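Long-range contacts in arginine--tRNA ligase (Campylobacter jejuni, PDB 3FNR), which catalyses the ATP-dependent attachment of L-arginine to tRNA(Arg), releasing AMP and diphosphate, as a monomeric class I aminoacyl-tRNA synthetase: residues 31-36 against 231-236; 77-82 against 166-171; 88-93 against 116-121; 193-198 against 209-214. The protein carries 1 engineered substitution. All blocks are in the same frame, centred on the assembly; numbering follows the deposited sequence.

Interaction 1 (31-36 against 231-236)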
loop_
_atom_site.group_PDB
_atom_site.type_symbol
_atom_site.label_atom_id
_atom_site.label_comp_id
_atom_site.label_asym_id
_atom_site.label_seq_id
_atom_site.Cartn_x
_atom_site.Cartn_y
_atom_site.Cartn_z
ATOM N N SER A 31 12.927 -0.228 14.455
ATOM C CA SER A 31 12.078 0.805 13.852
ATOM C C SER A 31 12.293 0.862 12.355
ATOM O O SER A 31 13.363 0.505 11.868
ATOM C CB SER A 31 12.407 2.166 14.440
ATOM O OG SER A 31 13.770 2.488 14.199
ATOM N N PHE A 32 11.284 1.326 11.618
ATOM C CA PHE A 32 11.358 1.327 10.159
ATOM C C PHE A 32 10.878 2.628 9.540
ATOM O O PHE A 32 9.971 3.286 10.059
ATOM C CB PHE A 32 10.520 0.191 9.567
ATOM C CG PHE A 32 10.885 -1.180 10.063
ATOM C CD1 PHE A 32 11.750 -1.980 9.331
ATOM C CD2 PHE A 32 10.360 -1.675 11.252
ATOM C CE1 PHE A 32 12.101 -3.253 9.778
ATOM C CE2 PHE A 32 10.704 -2.937 11.713
ATOM C CZ PHE A 32 11.570 -3.735 10.966
ATOM N N LEU A 33 11.479 2.980 8.409
ATOM C CA LEU A 33 10.951 4.030 7.554
ATOM C C LEU A 33 10.611 3.470 6.181
ATOM O O LEU A 33 11.503 3.102 5.411
ATOM C CB LEU A 33 11.940 5.203 7.412
ATOM C CG LEU A 33 11.527 6.348 6.461
ATOM C CD1 LEU A 33 10.245 7.033 6.929
ATOM C CD2 LEU A 33 12.648 7.372 6.304
ATOM N N LEU A 34 9.319 3.440 5.862
ATOM C CA LEU A 34 8.862 2.973 4.554
ATOM C C LEU A 34 8.549 4.135 3.624
ATOM O O LEU A 34 7.713 4.989 3.932
ATOM C CB LEU A 34 7.598 2.115 4.712
ATOM C CG LEU A 34 7.107 1.017 3.756
ATOM C CD1 LEU A 34 5.579 1.010 3.754
ATOM C CD2 LEU A 34 7.634 1.087 2.332
ATOM N N GLU A 35 9.191 4.149 2.466
ATOM C CA GLU A 35 8.824 5.099 1.439
ATOM C C GLU A 35 8.224 4.315 0.303
ATOM O O GLU A 35 8.875 3.426 -0.253
ATOM C CB GLU A 35 10.026 5.894 0.936
ATOM C CG GLU A 35 9.666 6.879 -0.186
ATOM C CD GLU A 35 10.564 6.732 -1.407
ATOM O OE1 GLU A 35 11.764 6.413 -1.238
ATOM O OE2 GLU A 35 10.070 6.923 -2.544
ATOM N N TYR A 36 6.980 4.639 -0.032
ATOM C CA TYR A 36 6.273 3.925 -1.081
ATOM C C TYR A 36 5.310 4.806 -1.869
ATOM O O TYR A 36 5.025 5.940 -1.475
ATOM C CB TYR A 36 5.590 2.664 -0.524
ATOM C CG TYR A 36 4.341 2.869 0.331
ATOM C CD1 TYR A 36 4.384 3.572 1.542
ATOM C CD2 TYR A 36 3.130 2.307 -0.054
ATOM C CE1 TYR A 36 3.246 3.728 2.329
ATOM C CE2 TYR A 36 1.984 2.465 0.715
ATOM C CZ TYR A 36 2.047 3.169 1.901
ATOM O OH TYR A 36 0.905 3.295 2.650
ATOM N N MET A 231 18.289 7.653 5.439
ATOM C CA MET A 231 19.152 6.708 6.178
ATOM C C MET A 231 19.885 7.315 7.372
ATOM O O MET A 231 20.521 6.597 8.157
ATOM C CB MET A 231 20.171 6.070 5.236
ATOM C CG MET A 231 19.534 5.261 4.118
ATOM S SD MET A 231 19.458 3.515 4.503
ATOM C CE MET A 231 21.029 3.055 3.818
ATOM N N SER A 232 19.823 8.634 7.515
ATOM C CA SER A 232 20.512 9.270 8.632
ATOM C C SER A 232 19.485 9.837 9.597
ATOM O O SER A 232 19.711 10.875 10.224
ATOM C CB SER A 232 21.439 10.374 8.116
ATOM O OG SER A 232 20.676 11.360 7.442
ATOM N N ARG A 233 18.351 9.153 9.713
ATOM C CA ARG A 233 17.258 9.647 10.555
ATOM C C ARG A 233 17.058 8.849 11.839
ATOM O O ARG A 233 16.181 9.165 12.643
ATOM C CB ARG A 233 15.955 9.714 9.763
ATOM C CG ARG A 233 15.820 10.928 8.871
ATOM C CD ARG A 233 14.403 10.985 8.312
ATOM N NE ARG A 233 14.360 11.448 6.932
ATOM C CZ ARG A 233 13.284 11.374 6.159
ATOM N NH1 ARG A 233 12.159 10.855 6.640
ATOM N NH2 ARG A 233 13.336 11.816 4.907
ATOM N N GLY A 234 17.867 7.815 12.040
ATOM C CA GLY A 234 17.788 7.029 13.269
ATOM C C GLY A 234 16.902 5.790 13.219
ATOM O O GLY A 234 16.743 5.109 14.234
ATOM N N TYR A 235 16.320 5.494 12.058
ATOM C CA TYR A 235 15.496 4.288 11.901
ATOM C C TYR A 235 16.367 3.047 11.792
ATOM O O TYR A 235 17.435 3.094 11.189
ATOM C CB TYR A 235 14.602 4.379 10.659
ATOM C CG TYR A 235 13.571 5.471 10.742
ATOM C CD1 TYR A 235 12.355 5.262 11.399
ATOM C CD2 TYR A 235 13.805 6.719 10.165
ATOM C CE1 TYR A 235 11.410 6.263 11.482
ATOM C CE2 TYR A 235 12.862 7.731 10.246
ATOM C CZ TYR A 235 11.672 7.500 10.902
ATOM O OH TYR A 235 10.736 8.497 10.972
ATOM N N GLY A 236 15.896 1.936 12.358
ATOM C CA GLY A 236 16.596 0.658 12.245
ATOM C C GLY A 236 16.804 0.238 10.804
ATOM O O GLY A 236 17.876 -0.246 10.450
HETATM O O HOH W 1 13.958 4.935 15.552
#
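Ser31 and Gly236 bring the two backbones together, their CA atoms 4.8 Å apart, where strand 31-35 passes the loop that follows helix 219-231. The touching parts run at 126° to each other, so this is a crossing of strand and loop. Just beyond Gly236 the chain enters strand 237-243, which pairs in parallel with 31-35 through backbone bonds of Ser31 and Leu33 to Lys237.

The Ser31 hydroxyl sits between its own backbone N and carbonyl carbon, turned to the loop. There OG accepts the N-H of Gly236 at 2.9 Å with an N-H...O angle of 160°. A water 2.8 Å from Ser31 OG donates to Gly234 O, adding a second link to the same loop. Gly234 has a positive phi, a conformation that favours glycine.

The Tyr235 ring carries the apolar half. Leu33 CB stands over the centre of one ring face, 3.7 Å from the centroid and 14° off the normal, a CH-pi contact. Phe32 O approaches Tyr235 CD1 obliquely at 3.4 Å. Farther out, Leu33 CD2 lies over one face of the Arg233 guanidinium, 3.5 Å from NH1. The polar rim of that group is engaged elsewhere, in salt bridges to Glu73 on strand 69-76 and to Asp229, whose carboxylates probably offset its charge.

One direct and one water-mediated link thus join the loop to Ser31 at the start of two neighbouring parallel strands of the catalytic-domain sheet, consistent with the Rossmann-type fold of class I synthetases.

Interaction 2 (77-82 against 166-171). With SO4 (sulfate ion), chain E.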
loop_
_atom_site.group_PDB
_atom_site.type_symbol
_atom_site.label_atom_id
_atom_site.label_comp_id
_atom_site.label_asym_id
_atom_site.label_seq_id
_atom_site.Cartn_x
_atom_site.Cartn_y
_atom_site.Cartn_z
ATOM N N ASN A 77 7.987 14.341 -6.621
ATOM C CA ASN A 77 8.901 14.812 -7.661
ATOM C C ASN A 77 8.398 16.129 -8.228
ATOM O O ASN A 77 7.911 16.176 -9.357
ATOM C CB ASN A 77 9.028 13.789 -8.797
ATOM C CG ASN A 77 9.880 12.585 -8.426
ATOM O OD1 ASN A 77 11.106 12.668 -8.378
ATOM N ND2 ASN A 77 9.230 11.443 -8.194
ATOM N N ASP A 78 8.520 17.197 -7.446
ATOM C CA ASP A 78 7.857 18.454 -7.783
ATOM C C ASP A 78 8.795 19.573 -8.235
ATOM O O ASP A 78 8.495 20.755 -8.049
ATOM C CB ASP A 78 6.955 18.913 -6.632
ATOM C CG ASP A 78 7.728 19.363 -5.400
ATOM O OD1 ASP A 78 7.113 20.050 -4.561
ATOM O OD2 ASP A 78 8.931 19.044 -5.253
ATOM N N ALA A 79 9.923 19.194 -8.831
ATOM C CA ALA A 79 10.829 20.160 -9.437
ATOM C C ALA A 79 10.111 20.857 -10.584
ATOM O O ALA A 79 9.278 20.240 -11.249
ATOM C CB ALA A 79 12.072 19.471 -9.950
ATOM N N GLY A 80 10.431 22.137 -10.795
ATOM C CA GLY A 80 9.870 22.929 -11.892
ATOM C C GLY A 80 10.075 22.266 -13.242
ATOM O O GLY A 80 9.190 22.290 -14.092
ATOM N N ASN A 81 11.237 21.640 -13.408
ATOM C CA ASN A 81 11.603 20.920 -14.627
ATOM C C ASN A 81 10.817 19.615 -14.810
ATOM O O ASN A 81 10.665 19.124 -15.930
ATOM C CB ASN A 81 13.113 20.633 -14.633
ATOM C CG ASN A 81 13.954 21.870 -14.294
ATOM O OD1 ASN A 81 14.427 22.577 -15.190
ATOM N ND2 ASN A 81 14.142 22.133 -12.997
ATOM N N GLN A 82 10.330 19.064 -13.700
ATOM C CA GLN A 82 9.539 17.835 -13.710
ATOM C C GLN A 82 8.057 18.113 -14.001
ATOM O O GLN A 82 7.423 17.386 -14.766
ATOM C CB GLN A 82 9.685 17.099 -12.370
ATOM C CG GLN A 82 11.094 16.600 -12.057
ATOM C CD GLN A 82 11.331 15.166 -12.492
ATOM O OE1 GLN A 82 11.290 14.844 -13.681
ATOM N NE2 GLN A 82 11.590 14.294 -11.522
ATOM N N VAL A 166 7.108 14.559 1.152
ATOM C CA VAL A 166 8.326 15.380 1.070
ATOM C C VAL A 166 8.594 15.887 -0.345
ATOM O O VAL A 166 8.360 15.181 -1.318
ATOM C CB VAL A 166 9.598 14.650 1.616
ATOM C CG1 VAL A 166 9.507 14.464 3.066
ATOM C CG2 VAL A 166 9.805 13.305 0.951
ATOM N N SER A 167 9.111 17.106 -0.443
ATOM C CA SER A 167 9.334 17.755 -1.728
ATOM C C SER A 167 10.766 17.583 -2.233
ATOM O O SER A 167 11.719 17.724 -1.472
ATOM C CB SER A 167 8.984 19.242 -1.629
ATOM O OG SER A 167 9.331 19.934 -2.817
ATOM N N GLU A 168 10.888 17.274 -3.521
ATOM C CA GLU A 168 12.158 17.260 -4.246
ATOM C C GLU A 168 12.867 18.616 -4.135
ATOM O O GLU A 168 14.082 18.677 -3.919
ATOM C CB GLU A 168 11.903 16.904 -5.721
ATOM C CG GLU A 168 13.131 16.939 -6.640
ATOM C CD GLU A 168 12.844 16.442 -8.055
ATOM O OE1 GLU A 168 13.794 15.973 -8.724
ATOM O OE2 GLU A 168 11.675 16.517 -8.504
ATOM N N ARG A 169 12.086 19.692 -4.248
ATOM C CA ARG A 169 12.589 21.066 -4.199
ATOM C C ARG A 169 13.305 21.434 -2.902
ATOM O O ARG A 169 14.171 22.301 -2.906
ATOM C CB ARG A 169 11.467 22.071 -4.488
ATOM C CG ARG A 169 11.105 22.186 -5.962
ATOM C CD ARG A 169 10.514 23.556 -6.290
ATOM N NE ARG A 169 9.056 23.601 -6.169
ATOM C CZ ARG A 169 8.216 23.764 -7.190
ATOM N NH1 ARG A 169 8.674 23.894 -8.432
ATOM N NH2 ARG A 169 6.907 23.792 -6.972
ATOM N N SER A 170 12.967 20.767 -1.802
ATOM C CA SER A 170 13.628 21.030 -0.525
ATOM C C SER A 170 15.006 20.360 -0.390
ATOM O O SER A 170 15.636 20.448 0.667
ATOM C CB SER A 170 12.718 20.653 0.650
ATOM O OG SER A 170 12.701 19.257 0.874
ATOM N N TYR A 171 15.468 19.716 -1.463
ATOM C CA TYR A 171 16.771 19.046 -1.492
ATOM C C TYR A 171 17.794 19.663 -2.456
ATOM O O TYR A 171 18.813 19.031 -2.761
ATOM C CB TYR A 171 16.592 17.563 -1.827
ATOM C CG TYR A 171 15.942 16.764 -0.722
ATOM C CD1 TYR A 171 14.583 16.463 -0.768
ATOM C CD2 TYR A 171 16.685 16.320 0.377
ATOM C CE1 TYR A 171 13.972 15.726 0.253
ATOM C CE2 TYR A 171 16.093 15.579 1.395
ATOM C CZ TYR A 171 14.731 15.292 1.325
ATOM O OH TYR A 171 14.126 14.574 2.324
HETATM S S SO4 E . 12.631 24.485 -9.474
HETATM O O1 SO4 E . 13.433 25.579 -8.931
HETATM O O2 SO4 E . 11.217 24.845 -9.399
HETATM O O3 SO4 E . 13.009 24.235 -10.865
HETATM O O4 SO4 E . 12.867 23.275 -8.693
#
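Asp78 and Ser167 make the shortest polar contact between 77-82 and 166-171: Ser167 OG donates to Asp78 OD2 at 2.6 Å, on the syn lone pair of that oxygen. The same OD2 takes a weak bond from Arg169 N at 3.4 Å, nearly straight at 165°. Asp78 CG lies between its own backbone N and carbonyl carbon (chi1 69°), which puts it on the side of 166-171.

Glu168 reaches across to 77-82. Its chain is extended, CG anti to the backbone N, and OE2 accepts Ala79 N at 3.2 Å, the donor coming from above the carboxylate plane, 44° out of it. Ala79 CB and Gln82 CG pack against this oxygen, the latter at 3.6 Å.

Over one face of the Arg169 guanidinium lies Asp78 O, 3.1 Å from CZ and above the centre of the group, with no N-H aimed at it. At the guanidinium edge NH1 instead donates to O2 of a sulfate ion at 2.9 Å, and Gly80 N adds weak bonds to this anion, which probably came from the crystallisation liquor.

Outside the pair, Asp141 forms a salt bridge with Arg169 NH2, and Tyr172 OH also binds the sulfate. Asp78 thus takes a hydroxyl and a weak N-H from the end of strand 165-167 and the turn after it, while Glu168 takes one N-H from the start of helix 80-98; these donors would help stabilise both carboxylates.

Interaction 3 (88-93 against 116-121)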
loop_
_atom_site.group_PDB
_atom_site.type_symbol
_atom_site.label_atom_id
_atom_site.label_comp_id
_atom_site.label_asym_id
_atom_site.label_seq_id
_atom_site.Cartn_x
_atom_site.Cartn_y
_atom_site.Cartn_z
ATOM N N LEU A 88 2.118 23.067 -18.895
ATOM C CA LEU A 88 1.988 23.195 -20.344
ATOM C C LEU A 88 0.690 22.583 -20.858
ATOM O O LEU A 88 -0.023 23.206 -21.645
ATOM C CB LEU A 88 3.177 22.531 -21.046
ATOM C CG LEU A 88 3.245 22.642 -22.573
ATOM C CD1 LEU A 88 3.566 24.068 -23.011
ATOM C CD2 LEU A 88 4.266 21.673 -23.137
ATOM N N SER A 89 0.395 21.371 -20.392
ATOM C CA SER A 89 -0.760 20.598 -20.843
ATOM C C SER A 89 -2.093 21.239 -20.477
ATOM O O SER A 89 -3.034 21.191 -21.269
ATOM C CB SER A 89 -0.692 19.173 -20.291
ATOM O OG SER A 89 0.516 18.538 -20.687
ATOM N N ILE A 90 -2.164 21.829 -19.285
ATOM C CA ILE A 90 -3.364 22.546 -18.816
ATOM C C ILE A 90 -3.633 23.788 -19.654
ATOM O O ILE A 90 -4.780 24.043 -20.044
ATOM C CB ILE A 90 -3.244 22.946 -17.329
ATOM C CG1 ILE A 90 -3.265 21.697 -16.456
ATOM C CG2 ILE A 90 -4.387 23.889 -16.883
ATOM C CD1 ILE A 90 -2.696 21.939 -15.108
ATOM N N LEU A 91 -2.569 24.545 -19.925
ATOM C CA LEU A 91 -2.614 25.709 -20.812
ATOM C C LEU A 91 -3.188 25.349 -22.187
ATOM O O LEU A 91 -4.059 26.053 -22.709
ATOM C CB LEU A 91 -1.211 26.310 -20.974
ATOM C CG LEU A 91 -1.055 27.428 -22.013
ATOM C CD1 LEU A 91 -1.482 28.750 -21.418
ATOM C CD2 LEU A 91 0.367 27.508 -22.543
ATOM N N LEU A 92 -2.703 24.239 -22.740
ATOM C CA LEU A 92 -3.089 23.779 -24.068
ATOM C C LEU A 92 -4.554 23.350 -24.145
ATOM O O LEU A 92 -5.235 23.624 -25.137
ATOM C CB LEU A 92 -2.161 22.648 -24.526
ATOM C CG LEU A 92 -0.938 22.971 -25.397
ATOM C CD1 LEU A 92 -0.149 24.200 -24.938
ATOM C CD2 LEU A 92 -0.021 21.758 -25.483
ATOM N N SER A 93 -5.041 22.699 -23.090
ATOM C CA SER A 93 -6.441 22.280 -23.046
ATOM C C SER A 93 -7.394 23.428 -22.688
ATOM O O SER A 93 -8.589 23.344 -22.978
ATOM C CB SER A 93 -6.643 21.078 -22.120
ATOM O OG SER A 93 -6.653 21.470 -20.766
ATOM N N VAL A 116 -8.932 18.180 -18.474
ATOM C CA VAL A 116 -9.938 19.152 -18.889
ATOM C C VAL A 116 -10.723 19.715 -17.697
ATOM O O VAL A 116 -11.134 20.873 -17.730
ATOM C CB VAL A 116 -10.864 18.645 -20.054
ATOM C CG1 VAL A 116 -10.033 18.167 -21.243
ATOM C CG2 VAL A 116 -11.829 17.559 -19.599
ATOM N N ASP A 117 -10.901 18.907 -16.645
ATOM C CA ASP A 117 -11.562 19.355 -15.406
ATOM C C ASP A 117 -10.712 20.390 -14.669
ATOM O O ASP A 117 -11.223 21.383 -14.140
ATOM C CB ASP A 117 -11.841 18.172 -14.465
ATOM C CG ASP A 117 -12.804 17.151 -15.057
ATOM O OD1 ASP A 117 -12.926 16.056 -14.464
ATOM O OD2 ASP A 117 -13.424 17.424 -16.111
ATOM N N LEU A 118 -9.408 20.131 -14.654
ATOM C CA LEU A 118 -8.423 20.977 -14.009
ATOM C C LEU A 118 -8.240 22.284 -14.779
ATOM O O LEU A 118 -8.038 23.335 -14.173
ATOM C CB LEU A 118 -7.102 20.211 -13.916
ATOM C CG LEU A 118 -5.944 20.663 -13.035
ATOM C CD1 LEU A 118 -6.373 20.880 -11.592
ATOM C CD2 LEU A 118 -4.853 19.615 -13.126
ATOM N N ALA A 119 -8.318 22.204 -16.111
ATOM C CA ALA A 119 -8.311 23.379 -16.987
ATOM C C ALA A 119 -9.513 24.297 -16.749
ATOM O O ALA A 119 -9.393 25.519 -16.839
ATOM C CB ALA A 119 -8.274 22.947 -18.427
ATOM N N LYS A 120 -10.668 23.696 -16.461
ATOM C CA LYS A 120 -11.878 24.438 -16.114
ATOM C C LYS A 120 -11.741 25.081 -14.743
ATOM O O LYS A 120 -12.251 26.181 -14.515
ATOM C CB LYS A 120 -13.107 23.527 -16.140
ATOM C CG LYS A 120 -13.648 23.245 -17.535
ATOM C CD LYS A 120 -15.019 22.564 -17.488
ATOM C CE LYS A 120 -16.134 23.548 -17.128
ATOM N NZ LYS A 120 -17.481 22.908 -17.116
ATOM N N GLU A 121 -11.058 24.383 -13.834
ATOM C CA GLU A 121 -10.726 24.923 -12.520
ATOM C C GLU A 121 -9.737 26.073 -12.661
ATOM O O GLU A 121 -9.849 27.076 -11.955
ATOM C CB GLU A 121 -10.134 23.841 -11.613
ATOM C CG GLU A 121 -11.095 23.241 -10.597
ATOM C CD GLU A 121 -10.411 22.243 -9.662
ATOM O OE1 GLU A 121 -10.418 22.473 -8.432
ATOM O OE2 GLU A 121 -9.857 21.233 -10.159
#
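Ile90 and Leu118 supply the apolar part of this near-perpendicular crossing of helices 80-98 and 113-126, in the helical region between strands 69-76 and 165-167 of the catalytic domain. Ile90 CD1 meets Leu118 CD2 at 3.7 Å, methyl against methyl, the two side chains slanting across each other. The other branch of Ile90 turns to the backbone: CG2, anti to its own N, lies 4.0 Å from Ala119 CA. The isoleucine thus spans two successive residues of the opposing helix, using a different branch for each.

One side-chain oxygen takes part. Ser93 OG comes within 3.2 Å of Ala119 CB, a polar-to-methyl contact. With chi1 at 78°, OG is placed between the backbone N and carbonyl carbon, and it donates to Ile90 O in the preceding turn at 3.3 Å. That carbonyl is met well off its axis, at a C=O...O angle of 116°.

The local axes are 8.8 Å and 79° apart, consistent with the small buried area of 208 Å². The nearest CA pair is Ile90 with Ala119, at 5.3 Å, so the small alanine sits where the helices come closest.

Helix 136-157 adds a third wall, with Ala143 against Ile90 and Met147 against Leu118. The buried serine hydroxyl has an acceptor within its own helix, consistent with the absence of a hydrogen bond between the segments; the interface rests on van der Waals contact, that of the Ser93 oxygen with the alanine methyl included.

Interaction 4 (193-198 against 209-214). With SO4 (sulfate ion), chain C.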
loop_
_atom_site.group_PDB
_atom_site.type_symbol
_atom_site.label_atom_id
_atom_site.label_comp_id
_atom_site.label_asym_id
_atom_site.label_seq_id
_atom_site.Cartn_x
_atom_site.Cartn_y
_atom_site.Cartn_z
ATOM N N GLY A 193 34.488 16.197 -17.969
ATOM C CA GLY A 193 33.666 17.319 -17.510
ATOM C C GLY A 193 32.479 16.923 -16.647
ATOM O O GLY A 193 31.621 17.751 -16.351
ATOM N N LYS A 194 32.436 15.661 -16.230
ATOM C CA LYS A 194 31.333 15.148 -15.426
ATOM C C LYS A 194 31.842 14.612 -14.106
ATOM O O LYS A 194 32.977 14.153 -14.010
ATOM C CB LYS A 194 30.600 14.028 -16.167
ATOM C CG LYS A 194 29.906 14.451 -17.453
ATOM C CD LYS A 194 29.542 13.225 -18.277
ATOM C CE LYS A 194 29.155 13.599 -19.696
ATOM N NZ LYS A 194 28.967 12.388 -20.545
ATOM N N ILE A 195 30.988 14.663 -13.090
ATOM C CA ILE A 195 31.272 14.012 -11.816
ATOM C C ILE A 195 30.533 12.674 -11.798
ATOM O O ILE A 195 29.320 12.621 -12.029
ATOM C CB ILE A 195 30.868 14.919 -10.634
ATOM C CG1 ILE A 195 31.767 16.164 -10.611
ATOM C CG2 ILE A 195 30.936 14.171 -9.306
ATOM C CD1 ILE A 195 31.141 17.384 -9.967
ATOM N N TRP A 196 31.286 11.607 -11.541
ATOM C CA TRP A 196 30.788 10.238 -11.573
ATOM C C TRP A 196 30.802 9.615 -10.183
ATOM O O TRP A 196 31.638 9.966 -9.362
ATOM C CB TRP A 196 31.670 9.375 -12.482
ATOM C CG TRP A 196 31.684 9.773 -13.932
ATOM C CD1 TRP A 196 32.324 10.847 -14.484
ATOM C CD2 TRP A 196 31.051 9.084 -15.019
ATOM N NE1 TRP A 196 32.116 10.880 -15.842
ATOM C CE2 TRP A 196 31.340 9.808 -16.199
ATOM C CE3 TRP A 196 30.265 7.925 -15.111
ATOM C CZ2 TRP A 196 30.869 9.415 -17.459
ATOM C CZ3 TRP A 196 29.797 7.531 -16.368
ATOM C CH2 TRP A 196 30.105 8.277 -17.525
ATOM N N LEU A 197 29.875 8.692 -9.933
ATOM C CA LEU A 197 29.936 7.804 -8.770
ATOM C C LEU A 197 30.667 6.517 -9.158
ATOM O O LEU A 197 30.336 5.888 -10.158
ATOM C CB LEU A 197 28.525 7.477 -8.252
ATOM C CG LEU A 197 28.352 6.437 -7.132
ATOM C CD1 LEU A 197 28.583 7.023 -5.745
ATOM C CD2 LEU A 197 26.970 5.820 -7.209
ATOM N N ALA A 198 31.644 6.120 -8.349
ATOM C CA ALA A 198 32.455 4.932 -8.618
ATOM C C ALA A 198 31.767 3.655 -8.141
ATOM O O ALA A 198 32.331 2.890 -7.359
ATOM C CB ALA A 198 33.824 5.079 -7.962
ATOM N N VAL A 209 26.705 8.669 -13.712
ATOM C CA VAL A 209 26.832 10.130 -13.679
ATOM C C VAL A 209 26.018 10.764 -12.548
ATOM O O VAL A 209 24.794 10.587 -12.470
ATOM C CB VAL A 209 26.432 10.773 -15.026
ATOM C CG1 VAL A 209 26.514 12.305 -14.958
ATOM C CG2 VAL A 209 27.316 10.254 -16.133
ATOM N N ILE A 210 26.716 11.497 -11.680
ATOM C CA ILE A 210 26.088 12.274 -10.616
ATOM C C ILE A 210 25.811 13.699 -11.093
ATOM O O ILE A 210 24.686 14.180 -11.002
ATOM C CB ILE A 210 26.966 12.297 -9.331
ATOM C CG1 ILE A 210 27.130 10.889 -8.766
ATOM C CG2 ILE A 210 26.359 13.198 -8.266
ATOM C CD1 ILE A 210 25.821 10.094 -8.647
ATOM N N ILE A 211 26.845 14.371 -11.592
ATOM C CA ILE A 211 26.708 15.724 -12.124
ATOM C C ILE A 211 27.060 15.718 -13.604
ATOM O O ILE A 211 28.123 15.236 -13.998
ATOM C CB ILE A 211 27.607 16.743 -11.369
ATOM C CG1 ILE A 211 27.417 16.643 -9.848
ATOM C CG2 ILE A 211 27.377 18.180 -11.872
ATOM C CD1 ILE A 211 26.006 16.937 -9.339
ATOM N N ARG A 212 26.154 16.247 -14.418
ATOM C CA ARG A 212 26.366 16.374 -15.856
ATOM C C ARG A 212 27.388 17.467 -16.153
ATOM O O ARG A 212 27.718 18.277 -15.275
ATOM C CB ARG A 212 25.056 16.750 -16.551
ATOM C CG ARG A 212 23.919 15.755 -16.445
ATOM C CD ARG A 212 22.604 16.523 -16.438
ATOM N NE ARG A 212 21.562 15.895 -17.248
ATOM C CZ ARG A 212 20.435 16.501 -17.622
ATOM N NH1 ARG A 212 20.192 17.759 -17.267
ATOM N NH2 ARG A 212 19.548 15.847 -18.362
ATOM N N GLU A 213 27.852 17.505 -17.404
ATOM C CA GLU A 213 28.729 18.552 -17.942
ATOM C C GLU A 213 28.090 19.942 -17.858
ATOM O O GLU A 213 28.761 20.967 -17.983
ATOM C CB GLU A 213 29.104 18.217 -19.397
ATOM C CG GLU A 213 27.987 18.401 -20.462
ATOM C CD GLU A 213 26.801 17.439 -20.313
ATOM O OE1 GLU A 213 25.646 17.901 -20.424
ATOM O OE2 GLU A 213 27.019 16.230 -20.082
ATOM N N ASP A 214 26.771 19.943 -17.679
ATOM C CA ASP A 214 25.945 21.131 -17.550
ATOM C C ASP A 214 26.175 21.794 -16.192
ATOM O O ASP A 214 26.014 23.003 -16.045
ATOM C CB ASP A 214 24.475 20.703 -17.663
ATOM C CG ASP A 214 23.560 21.810 -18.180
ATOM O OD1 ASP A 214 22.429 21.473 -18.594
ATOM O OD2 ASP A 214 23.951 23.000 -18.178
HETATM S S SO4 C . 19.466 12.659 -16.006
HETATM O O1 SO4 C . 18.913 13.608 -15.045
HETATM O O2 SO4 C . 18.550 12.571 -17.138
HETATM O O3 SO4 C . 20.772 13.125 -16.470
HETATM O O4 SO4 C . 19.607 11.339 -15.396
#
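Trp196 presents one face of its indole to Val209, whose CG2 stands over the six-membered ring, 3.6 Å from that ring's centroid and only 9° off its normal. This is a CH-pi contact. Tyr189 on strand 188-191 meets the same indole with nearly parallel ring planes, and Trp196 NE1 bonds to Gln191 O. The second flat group, the Arg212 guanidinium, lies beside a sulfate ion, probably from the crystallisation liquor: O1 is over one face, offset toward the rim, while NE donates weakly to O3 at 3.0 Å.

Between these two ends runs the hairpin formed by strands 194-197 and 208-211, which completes a three-stranded antiparallel sheet with 188-191. Its register slips by one residue at a classic beta bulge, where Ile210 and Ile211 both face Ile195. Ile195 O consequently accepts two N-H groups, from Ile210 N at 2.9 Å and from Ile211 N at 3.1 Å. Ile195 N returns a bond to Ile211 O, making that couple the hydrogen-bonded pair; Trp196 and Val209 form the non-hydrogen-bonded one.

The isoleucines divide at the bulge. Ile195 and Ile211 lie side by side on one face of the sheet, CD1 of the former 3.8 Å from CG1 of the latter. Ile210, at the corner of the chain, sends CG1 to Leu197 CB at 3.7 Å and also touches Leu220 and Ile224 of helix 219-231. At the open end of the hairpin Lys194 and Glu213 lie side by side, pointing the same way.

In the fold
All four contacts belong to the class I catalytic domain. Along the chain, 31-36 and 231-236 of interaction 1 bracket the other three: interaction 2 encloses interaction 3, and interaction 4 follows in series. Interactions 1 and 2, centres 21 Å apart, both reach the mixed, largely parallel sheet and touch by packing between Arg233 and Tyr171. Helix 80-98 runs from interaction 2 to interaction 3, also 21 Å between centres. Interaction 4 lies on the separate antiparallel sheet, its nearest atoms about 8 Å from interaction 2. The set therefore traces the catalytic domain outward, from its central sheet to a helical region between strands 69-76 and 165-167 and to a small beta sheet, 37 Å apart by contact centres.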